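Local coordinates for protein Ras-3 from Cryphonectria parasitica (Cryphonectria parasitica, PDB 4KU4) that belongs to the Ras family of P-loop proteins and holds guanosine-5'-diphosphate in a pocket beside its central mixed sheet, at residues L88-F93 and L139-G144; A18-G23 and Q81-N86; L30-T35 and D49-Q54. All blocks are in the same frame, centred on the assembly; numbering follows the deposited sequence.

Contact 1 (L88-F93 and L139-G144); sequences LFVIVF and LVVLVG
Phe93 chi1 of 73° sets CG between the backbone N and the carbonyl carbon, and the ring lies over Gly144, whose CA is over one ring face, 3.7 Å from the centroid and 20° off the normal, a CH-pi contact. The nearest rim atom, CZ, lies 3.5 Å from Gly144 CA, close packing against a residue with no side chain. Val90 has CG1 anti to its backbone N, which carries this methyl forward to Val143 CG2, 3.5 Å away. On the face shared with Phe93, Ile91 CD1 reaches back to Val140 CG1 at 3.7 Å, while Leu142 CD2 lies against Ile91 CB and CG2. The backbones run parallel in the middle of the Ras-type sheet, joined by five hydrogen bonds whose donors alternate between the two strands, from Phe89 N to Leu139 O through to Phe93 N to Val143 O, the last almost straight (N-H...O 177°). Helix 98-118 covers the side of Phe89, Ile91 and Phe93. Every residue here is buried, and the chemistry is that of a sheet interior: facing backbone groups pair, the backbones of Leu88, Val90 and Val92 hydrogen-bond to strand 15-20, and apolar branches fill both faces.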
loop_
_atom_site.group_PDB
_atom_site.type_symbol
_atom_site.label_atom_id
_atom_site.label_comp_id
_atom_site.label_asym_id
_atom_site.label_seq_id
_atom_site.Cartn_x
_atom_site.Cartn_y
_atom_site.Cartn_z
ATOM N N LEU A 88 -5.565 -5.557 -4.799
ATOM C CA LEU A 88 -5.578 -4.616 -3.696
ATOM C C LEU A 88 -4.368 -3.714 -3.824
ATOM O O LEU A 88 -3.366 -4.102 -4.419
ATOM C CB LEU A 88 -5.518 -5.361 -2.367
ATOM C CG LEU A 88 -6.491 -6.529 -2.206
ATOM C CD1 LEU A 88 -6.129 -7.398 -0.999
ATOM C CD2 LEU A 88 -7.939 -6.033 -2.109
ATOM N N PHE A 89 -4.454 -2.524 -3.238
ATOM C CA PHE A 89 -3.450 -1.497 -3.438
ATOM C C PHE A 89 -3.036 -0.738 -2.192
ATOM O O PHE A 89 -3.866 -0.324 -1.383
ATOM C CB PHE A 89 -3.933 -0.509 -4.506
ATOM C CG PHE A 89 -4.145 -1.143 -5.846
ATOM C CD1 PHE A 89 -3.110 -1.206 -6.766
ATOM C CD2 PHE A 89 -5.364 -1.716 -6.169
ATOM C CE1 PHE A 89 -3.284 -1.806 -7.998
ATOM C CE2 PHE A 89 -5.551 -2.318 -7.405
ATOM C CZ PHE A 89 -4.499 -2.369 -8.318
ATOM N N VAL A 90 -1.731 -0.560 -2.063
ATOM C CA VAL A 90 -1.162 0.245 -1.011
ATOM C C VAL A 90 -0.467 1.414 -1.689
ATOM O O VAL A 90 0.546 1.233 -2.369
ATOM C CB VAL A 90 -0.158 -0.567 -0.198
ATOM C CG1 VAL A 90 0.461 0.295 0.904
ATOM C CG2 VAL A 90 -0.840 -1.818 0.393
ATOM N N ILE A 91 -1.034 2.611 -1.532
ATOM C CA ILE A 91 -0.482 3.808 -2.143
ATOM C C ILE A 91 0.240 4.617 -1.078
ATOM O O ILE A 91 -0.380 5.129 -0.151
ATOM C CB ILE A 91 -1.592 4.599 -2.838
ATOM C CG1 ILE A 91 -2.341 3.655 -3.781
ATOM C CG2 ILE A 91 -1.019 5.830 -3.561
ATOM C CD1 ILE A 91 -3.367 4.371 -4.658
ATOM N N VAL A 92 1.562 4.682 -1.205
ATOM C CA VAL A 92 2.418 5.238 -0.166
ATOM C C VAL A 92 2.860 6.677 -0.457
ATOM O O VAL A 92 3.241 7.025 -1.586
ATOM C CB VAL A 92 3.677 4.359 0.013
ATOM C CG1 VAL A 92 4.482 4.809 1.225
ATOM C CG2 VAL A 92 3.279 2.902 0.150
ATOM N N PHE A 93 2.815 7.513 0.573
ATOM C CA PHE A 93 3.436 8.833 0.502
ATOM C C PHE A 93 4.319 9.031 1.737
ATOM O O PHE A 93 4.287 8.211 2.660
ATOM C CB PHE A 93 2.392 9.942 0.336
ATOM C CG PHE A 93 1.588 10.229 1.560
ATOM C CD1 PHE A 93 1.982 11.230 2.443
ATOM C CD2 PHE A 93 0.397 9.554 1.796
ATOM C CE1 PHE A 93 1.225 11.524 3.573
ATOM C CE2 PHE A 93 -0.370 9.845 2.917
ATOM C CZ PHE A 93 0.046 10.839 3.806
ATOM N N LEU A 139 -10.627 -1.028 -1.379
ATOM C CA LEU A 139 -9.572 -2.001 -1.686
ATOM C C LEU A 139 -8.222 -1.309 -1.822
ATOM O O LEU A 139 -7.209 -1.925 -2.177
ATOM C CB LEU A 139 -9.906 -2.803 -2.958
ATOM C CG LEU A 139 -11.209 -3.610 -2.878
ATOM C CD1 LEU A 139 -11.386 -4.519 -4.068
ATOM C CD2 LEU A 139 -11.236 -4.425 -1.595
ATOM N N VAL A 140 -8.222 -0.013 -1.541
ATOM C CA VAL A 140 -7.014 0.787 -1.549
ATOM C C VAL A 140 -6.746 1.310 -0.150
ATOM O O VAL A 140 -7.674 1.660 0.576
ATOM C CB VAL A 140 -7.157 2.007 -2.492
ATOM C CG1 VAL A 140 -5.908 2.845 -2.459
ATOM C CG2 VAL A 140 -7.464 1.541 -3.905
ATOM N N VAL A 141 -5.481 1.363 0.231
ATOM C CA VAL A 141 -5.124 2.057 1.466
ATOM C C VAL A 141 -4.060 3.101 1.168
ATOM O O VAL A 141 -3.065 2.818 0.494
ATOM C CB VAL A 141 -4.686 1.096 2.622
ATOM C CG1 VAL A 141 -3.509 0.224 2.219
ATOM C CG2 VAL A 141 -4.369 1.899 3.906
ATOM N N LEU A 142 -4.297 4.326 1.629
ATOM C CA LEU A 142 -3.284 5.366 1.549
ATOM C C LEU A 142 -2.426 5.282 2.789
ATOM O O LEU A 142 -2.947 5.300 3.903
ATOM C CB LEU A 142 -3.924 6.744 1.500
ATOM C CG LEU A 142 -4.677 7.213 0.263
ATOM C CD1 LEU A 142 -5.422 8.458 0.681
ATOM C CD2 LEU A 142 -3.729 7.507 -0.909
ATOM N N VAL A 143 -1.115 5.216 2.594
ATOM C CA VAL A 143 -0.188 5.049 3.704
ATOM C C VAL A 143 0.699 6.270 3.863
ATOM O O VAL A 143 1.411 6.652 2.941
ATOM C CB VAL A 143 0.692 3.796 3.516
ATOM C CG1 VAL A 143 1.827 3.757 4.544
ATOM C CG2 VAL A 143 -0.144 2.525 3.586
ATOM N N GLY A 144 0.645 6.900 5.025
ATOM C CA GLY A 144 1.547 8.009 5.321
ATOM C C GLY A 144 2.768 7.452 6.030
ATOM O O GLY A 144 2.721 7.216 7.234
#

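Contact 2 (A18-G23 and Q81-N86); sequences AMLGEG and QWIRQN. With GDP (guanosine-5'-diphosphate), chain C.
Ala18 turns its CB toward the side-chain amide of Asn86, touching ND2 at 3.5 Å and CG at 3.6 Å. The amide is held by its own segment: ND2 donates to Trp82 O over 2.8 Å in a nearly straight bond (174°), with that oxygen lying in the amide plane. The rotation of the amide is thereby fixed, and the carbonyl near the end of helix 77-84 is tied to the turn that follows. Asn86 CG, anti to its carbonyl carbon (chi1 -72°), also lies 3.7 Å from Ala18 N, in van der Waals contact. Lys115 NZ, from helix 98-118, hydrogen-bonds to the backbone oxygens of Ile83 and Asn86.

Met19 points away from this helix, to the other side of the sheet, and its carbonyl oxygen accepts a hydrogen bond from Thr69 OG1. Leu20 starts off alongside helix 77-84, but the end of its side chain reaches it: CD2 meets Trp82 CE3, on the six-membered ring of the indole, at 4.0 Å, and CD1 approaches Ile83 CG1 more loosely, at 4.4 Å. The leucine and tryptophan side chains cross obliquely. Strand 15-20 is an inner strand of the Ras-type sheet, and it leads into a loop and helix 27-35, an arrangement consistent with a P-loop. Gly21 has a backbone conformation accessible mainly to glycine, and its oxygen accepts from Lys27 NZ. Glu22 and Gly23 belong to the guanosine-5'-diphosphate pocket. Of these two, Gly23 comes nearer to the ligand, its C lying 3.7 Å from O3B of the terminal phosphate, while the backbone amides of Gly24, Gly26, Lys27 and Thr28 make hydrogen bonds to the ligand.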
loop_
_atom_site.group_PDB
_atom_site.type_symbol
_atom_site.label_atom_id
_atom_site.label_comp_id
_atom_site.label_asym_id
_atom_site.label_seq_id
_atom_site.Cartn_x
_atom_site.Cartn_y
_atom_site.Cartn_z
ATOM N N ALA A 18 -0.515 -4.503 -4.981
ATOM C CA ALA A 18 0.525 -3.682 -5.596
ATOM C C ALA A 18 0.897 -2.457 -4.736
ATOM O O ALA A 18 0.028 -1.791 -4.188
ATOM C CB ALA A 18 0.130 -3.269 -7.033
ATOM N N MET A 19 2.196 -2.198 -4.601
ATOM C CA MET A 19 2.691 -0.938 -4.036
ATOM C C MET A 19 2.726 0.144 -5.100
ATOM O O MET A 19 3.219 -0.083 -6.192
ATOM C CB MET A 19 4.104 -1.117 -3.503
ATOM C CG MET A 19 4.250 -2.311 -2.607
ATOM S SD MET A 19 3.289 -2.133 -1.098
ATOM C CE MET A 19 4.173 -0.804 -0.294
ATOM N N LEU A 20 2.182 1.305 -4.775
ATOM C CA LEU A 20 2.324 2.491 -5.639
ATOM C C LEU A 20 2.790 3.680 -4.808
ATOM O O LEU A 20 2.638 3.685 -3.583
ATOM C CB LEU A 20 0.999 2.823 -6.326
ATOM C CG LEU A 20 0.386 1.753 -7.227
ATOM C CD1 LEU A 20 -1.074 2.087 -7.594
ATOM C CD2 LEU A 20 1.243 1.548 -8.466
ATOM N N GLY A 21 3.353 4.680 -5.483
ATOM C CA GLY A 21 3.901 5.858 -4.835
ATOM C C GLY A 21 5.163 6.360 -5.522
ATOM O O GLY A 21 5.853 5.606 -6.207
ATOM N N GLU A 22 5.474 7.640 -5.340
ATOM C CA GLU A 22 6.695 8.187 -5.925
ATOM C C GLU A 22 7.936 7.539 -5.336
ATOM O O GLU A 22 7.878 6.887 -4.293
ATOM C CB GLU A 22 6.776 9.693 -5.694
ATOM C CG GLU A 22 5.846 10.513 -6.548
ATOM C CD GLU A 22 6.185 11.992 -6.492
ATOM O OE1 GLU A 22 6.608 12.468 -5.412
ATOM O OE2 GLU A 22 6.043 12.671 -7.529
ATOM N N GLY A 23 9.069 7.730 -6.002
ATOM C CA GLY A 23 10.329 7.234 -5.480
ATOM C C GLY A 23 10.681 7.830 -4.135
ATOM O O GLY A 23 10.463 9.016 -3.895
ATOM N N GLN A 81 -0.193 -1.692 -16.123
ATOM C CA GLN A 81 -0.088 -3.150 -16.065
ATOM C C GLN A 81 -0.080 -3.596 -14.604
ATOM O O GLN A 81 -0.765 -4.546 -14.235
ATOM C CB GLN A 81 1.169 -3.652 -16.781
ATOM C CG GLN A 81 1.082 -5.105 -17.231
ATOM C CD GLN A 81 1.869 -5.354 -18.514
ATOM O OE1 GLN A 81 3.079 -5.140 -18.559
ATOM N NE2 GLN A 81 1.181 -5.797 -19.563
ATOM N N TRP A 82 0.685 -2.889 -13.784
ATOM C CA TRP A 82 0.740 -3.186 -12.357
ATOM C C TRP A 82 -0.676 -3.213 -11.770
ATOM O O TRP A 82 -1.006 -4.054 -10.925
ATOM C CB TRP A 82 1.590 -2.145 -11.625
ATOM C CG TRP A 82 3.046 -2.051 -12.043
ATOM C CD1 TRP A 82 3.804 -3.022 -12.627
ATOM C CD2 TRP A 82 3.910 -0.918 -11.868
ATOM N NE1 TRP A 82 5.088 -2.559 -12.834
ATOM C CE2 TRP A 82 5.176 -1.271 -12.371
ATOM C CE3 TRP A 82 3.733 0.360 -11.329
ATOM C CZ2 TRP A 82 6.260 -0.389 -12.359
ATOM C CZ3 TRP A 82 4.808 1.233 -11.314
ATOM C CH2 TRP A 82 6.055 0.855 -11.825
ATOM N N ILE A 83 -1.522 -2.296 -12.224
ATOM C CA ILE A 83 -2.877 -2.184 -11.691
ATOM C C ILE A 83 -3.809 -3.301 -12.165
ATOM O O ILE A 83 -4.609 -3.827 -11.390
ATOM C CB ILE A 83 -3.488 -0.787 -12.008
ATOM C CG1 ILE A 83 -2.663 0.304 -11.316
ATOM C CG2 ILE A 83 -4.939 -0.709 -11.574
ATOM C CD1 ILE A 83 -2.991 1.725 -11.758
ATOM N N ARG A 84 -3.708 -3.666 -13.441
ATOM C CA ARG A 84 -4.535 -4.734 -13.984
ATOM C C ARG A 84 -4.252 -6.061 -13.292
ATOM O O ARG A 84 -5.161 -6.863 -13.083
ATOM C CB ARG A 84 -4.305 -4.883 -15.496
ATOM C CG ARG A 84 -4.640 -3.639 -16.297
ATOM C CD ARG A 84 -4.272 -3.799 -17.774
ATOM N NE ARG A 84 -5.446 -3.979 -18.624
ATOM C CZ ARG A 84 -5.594 -4.974 -19.490
ATOM N NH1 ARG A 84 -4.639 -5.883 -19.624
ATOM N NH2 ARG A 84 -6.693 -5.059 -20.226
ATOM N N GLN A 85 -2.996 -6.277 -12.913
ATOM C CA GLN A 85 -2.573 -7.585 -12.409
ATOM C C GLN A 85 -2.619 -7.720 -10.888
ATOM O O GLN A 85 -2.133 -8.706 -10.341
ATOM C CB GLN A 85 -1.181 -7.930 -12.931
ATOM C CG GLN A 85 -1.152 -8.123 -14.440
ATOM C CD GLN A 85 0.252 -8.110 -15.022
ATOM O OE1 GLN A 85 0.423 -8.196 -16.240
ATOM N NE2 GLN A 85 1.261 -8.001 -14.160
ATOM N N ASN A 86 -3.202 -6.736 -10.213
ATOM C CA ASN A 86 -3.358 -6.814 -8.759
ATOM C C ASN A 86 -4.785 -6.491 -8.299
ATOM O O ASN A 86 -5.522 -5.776 -8.980
ATOM C CB ASN A 86 -2.333 -5.922 -8.051
ATOM C CG ASN A 86 -0.934 -6.482 -8.120
ATOM O OD1 ASN A 86 -0.537 -7.316 -7.293
ATOM N ND2 ASN A 86 -0.168 -6.023 -9.092
HETATM P PB GDP C . 10.938 3.655 -2.270
HETATM O O1B GDP C . 11.015 2.157 -2.452
HETATM O O2B GDP C . 9.476 4.081 -2.185
HETATM O O3B GDP C . 11.632 4.365 -3.415
HETATM O O3A GDP C . 11.659 4.036 -0.871
HETATM P PA GDP C . 12.778 3.169 -0.063
HETATM O O1A GDP C . 12.174 1.980 0.652
HETATM O O2A GDP C . 13.933 2.750 -0.939
HETATM O "O5'" GDP C . 13.256 4.215 1.052
HETATM C "C5'" GDP C . 13.827 5.457 0.629
HETATM C "C4'" GDP C . 14.568 6.046 1.817
HETATM O "O4'" GDP C . 13.611 6.269 2.832
HETATM C "C3'" GDP C . 15.602 5.103 2.400
HETATM O "O3'" GDP C . 16.755 5.858 2.821
HETATM C "C2'" GDP C . 14.912 4.527 3.612
HETATM O "O2'" GDP C . 15.839 4.167 4.635
HETATM C "C1'" GDP C . 14.032 5.682 4.045
HETATM N N9 GDP C . 12.804 5.255 4.745
HETATM C C8 GDP C . 11.840 4.441 4.271
HETATM N N7 GDP C . 10.852 4.297 5.184
HETATM C C5 GDP C . 11.182 5.041 6.254
HETATM C C6 GDP C . 10.593 5.337 7.569
HETATM O O6 GDP C . 9.503 4.839 7.898
HETATM N N1 GDP C . 11.255 6.166 8.388
HETATM C C2 GDP C . 12.428 6.715 8.070
HETATM N N2 GDP C . 13.021 7.529 8.978
HETATM N N3 GDP C . 13.036 6.486 6.879
HETATM C C4 GDP C . 12.466 5.671 5.962
#

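Contact 3 (L30-T35 and D49-Q54). With MG (magnesium ion), chain E.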
loop_
_atom_site.group_PDB
_atom_site.type_symbol
_atom_site.label_atom_id
_atom_site.label_comp_id
_atom_site.label_asym_id
_atom_site.label_seq_id
_atom_site.Cartn_x
_atom_site.Cartn_y
_atom_site.Cartn_z
ATOM N N LEU A 30 8.792 -0.727 3.382
ATOM C CA LEU A 30 7.550 -1.254 3.944
ATOM C C LEU A 30 7.390 -2.740 3.635
ATOM O O LEU A 30 7.045 -3.530 4.507
ATOM C CB LEU A 30 6.344 -0.479 3.404
ATOM C CG LEU A 30 6.074 0.892 4.015
ATOM C CD1 LEU A 30 5.116 1.669 3.124
ATOM C CD2 LEU A 30 5.506 0.760 5.417
ATOM N N THR A 31 7.641 -3.111 2.381
ATOM C CA THR A 31 7.424 -4.479 1.928
ATOM C C THR A 31 8.427 -5.442 2.563
ATOM O O THR A 31 8.074 -6.552 2.936
ATOM C CB THR A 31 7.529 -4.591 0.394
ATOM O OG1 THR A 31 6.689 -3.611 -0.234
ATOM C CG2 THR A 31 7.091 -5.965 -0.066
ATOM N N VAL A 32 9.680 -5.015 2.654
ATOM C CA VAL A 32 10.749 -5.816 3.253
ATOM C C VAL A 32 10.502 -5.983 4.758
ATOM O O VAL A 32 10.694 -7.058 5.325
ATOM C CB VAL A 32 12.126 -5.149 2.974
ATOM C CG1 VAL A 32 13.212 -5.772 3.812
ATOM C CG2 VAL A 32 12.461 -5.239 1.492
ATOM N N ASN A 33 10.032 -4.921 5.395
ATOM C CA ASN A 33 9.631 -4.998 6.798
ATOM C C ASN A 33 8.471 -5.964 7.012
ATOM O O ASN A 33 8.561 -6.871 7.837
ATOM C CB ASN A 33 9.307 -3.605 7.354
ATOM C CG ASN A 33 8.967 -3.632 8.840
ATOM O OD1 ASN A 33 7.791 -3.734 9.229
ATOM N ND2 ASN A 33 9.993 -3.541 9.679
ATOM N N LEU A 34 7.387 -5.776 6.258
ATOM C CA LEU A 34 6.219 -6.618 6.370
ATOM C C LEU A 34 6.552 -8.098 6.227
ATOM O O LEU A 34 6.061 -8.914 6.992
ATOM C CB LEU A 34 5.183 -6.239 5.326
ATOM C CG LEU A 34 3.977 -7.168 5.266
ATOM C CD1 LEU A 34 3.031 -6.875 6.435
ATOM C CD2 LEU A 34 3.280 -6.997 3.934
ATOM N N THR A 35 7.379 -8.431 5.233
ATOM C CA THR A 35 7.652 -9.822 4.900
ATOM C C THR A 35 8.784 -10.450 5.707
ATOM O O THR A 35 9.076 -11.625 5.531
ATOM C CB THR A 35 7.924 -10.000 3.399
ATOM O OG1 THR A 35 9.091 -9.254 3.042
ATOM C CG2 THR A 35 6.735 -9.526 2.586
ATOM N N ASP A 49 11.576 -6.561 -6.558
ATOM C CA ASP A 49 11.120 -7.936 -6.419
ATOM C C ASP A 49 9.644 -7.984 -6.082
ATOM O O ASP A 49 9.031 -6.962 -5.764
ATOM C CB ASP A 49 11.830 -8.638 -5.242
ATOM C CG ASP A 49 13.316 -8.878 -5.494
ATOM O OD1 ASP A 49 13.974 -9.446 -4.594
ATOM O OD2 ASP A 49 13.836 -8.504 -6.571
ATOM N N SER A 50 9.074 -9.182 -6.213
ATOM C CA SER A 50 7.736 -9.456 -5.723
ATOM C C SER A 50 8.072 -10.115 -4.386
ATOM O O SER A 50 9.046 -10.869 -4.296
ATOM C CB SER A 50 6.980 -10.412 -6.623
ATOM O OG SER A 50 5.987 -11.116 -5.906
ATOM N N TYR A 51 7.290 -9.829 -3.353
ATOM C CA TYR A 51 7.564 -10.349 -2.010
ATOM C C TYR A 51 6.366 -11.114 -1.480
ATOM O O TYR A 51 5.241 -10.886 -1.910
ATOM C CB TYR A 51 7.900 -9.199 -1.049
ATOM C CG TYR A 51 9.164 -8.451 -1.374
ATOM C CD1 TYR A 51 10.379 -8.837 -0.824
ATOM C CD2 TYR A 51 9.143 -7.347 -2.228
ATOM C CE1 TYR A 51 11.546 -8.161 -1.116
ATOM C CE2 TYR A 51 10.307 -6.662 -2.529
ATOM C CZ TYR A 51 11.502 -7.069 -1.971
ATOM O OH TYR A 51 12.657 -6.392 -2.251
ATOM N N ARG A 52 6.597 -12.025 -0.534
ATOM C CA ARG A 52 5.510 -12.826 0.011
ATOM C C ARG A 52 5.463 -12.756 1.530
ATOM O O ARG A 52 6.499 -12.736 2.206
ATOM C CB ARG A 52 5.656 -14.293 -0.411
ATOM C CG ARG A 52 5.491 -14.554 -1.902
ATOM C CD ARG A 52 5.977 -15.950 -2.276
ATOM N NE ARG A 52 7.364 -16.162 -1.868
ATOM C CZ ARG A 52 8.440 -15.767 -2.536
ATOM N NH1 ARG A 52 8.339 -15.105 -3.696
ATOM N NH2 ARG A 52 9.637 -16.029 -2.032
ATOM N N ARG A 53 4.250 -12.742 2.059
ATOM C CA ARG A 53 4.033 -12.872 3.497
ATOM C C ARG A 53 2.950 -13.918 3.759
ATOM O O ARG A 53 1.791 -13.744 3.376
ATOM C CB ARG A 53 3.631 -11.524 4.109
ATOM C CG ARG A 53 3.154 -11.611 5.581
ATOM C CD ARG A 53 4.302 -11.813 6.565
ATOM N NE ARG A 53 3.809 -12.112 7.912
ATOM C CZ ARG A 53 3.583 -11.203 8.857
ATOM N NH1 ARG A 53 3.119 -11.580 10.038
ATOM N NH2 ARG A 53 3.810 -9.920 8.631
ATOM N N GLN A 54 3.337 -15.026 4.386
ATOM C CA GLN A 54 2.361 -15.956 4.916
ATOM C C GLN A 54 2.007 -15.428 6.290
ATOM O O GLN A 54 2.899 -15.041 7.060
ATOM C CB GLN A 54 2.953 -17.364 5.030
ATOM C CG GLN A 54 3.266 -17.988 3.690
ATOM C CD GLN A 54 3.617 -19.467 3.795
ATOM O OE1 GLN A 54 4.765 -19.833 4.057
ATOM N NE2 GLN A 54 2.627 -20.319 3.576
HETATM MG MG MG E . 14.751 -9.883 -8.059
HETATM O O HOH W 1 16.155 -10.784 -9.551
HETATM O O HOH W 2 13.645 -8.943 -9.632
HETATM O O HOH W 3 16.117 -8.314 -8.150
HETATM O O HOH W 4 16.285 -10.610 -6.995
HETATM O O HOH W 5 13.500 -11.735 -7.934
#
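Tyr51 lies across Thr31 and Thr35, its side chain at about a right angle to both. Thr31 CG2, anti to the backbone N, presses on the near part of the tyrosine, 3.3 Å from CD2 and 3.5 Å from CB. At the far end of the ring Val32 CG2 comes within 4.0 Å of CE1 and also touches the hydroxyl oxygen. One face of the same ring carries Asp49 CB, offset toward the rim. Thr35 CG2 packs on the strand backbone, 3.2 Å from Arg52 O, while its OG1 donates a hydrogen bond back to Thr31 O; OG1 and the amide N of Thr35 reach that oxygen from opposite faces of its plane. Thr31 OG1 is hydrogen-bonded in turn to Lys27 O.

These contacts lay residues 31-35 of helix 27-35, the helix after the putative P-loop, against strand 50-57, the outermost strand at one side of the Ras-type sheet. Arg53, its chain bent at chi2 (75°), crosses Leu34 at about a right angle, and NH2 donates to Leu34 O over 3.0 Å in a bent bond (N-H...O 135°), the oxygen lying 29° out of the guanidinium plane. NH2 also forms a salt bridge with Glu183, and NE hydrogen-bonds to Gln54 O. Just before the strand, Asp49 OD2 binds a magnesium ion at 2.2 Å, five waters completing its six ligands, while OD1 accepts from Tyr43 OH.

In the fold
All three contacts meet at one mixed six-stranded sheet. Contact 1 joins its inner strands 88-94 and 140-145 close to the centre of the chain; contact 2, about 10 Å away between centres, sets helix 77-84 against strand 15-20, the neighbour of 88-94. Contact 3 lies about 15 Å from each of the others and seats helix 27-35 on edge strand 50-57. Along the chain, contact 3 falls between the two segments of contact 2, and contact 1 follows both. Leu30 CD1 packs on Val92 and Val143, and Met19, pointing away from helix 77-84, touches Thr31, so helices 27-35 and 77-84 lie on opposite faces of the sheet, the former close to the guanosine-5'-diphosphate pocket.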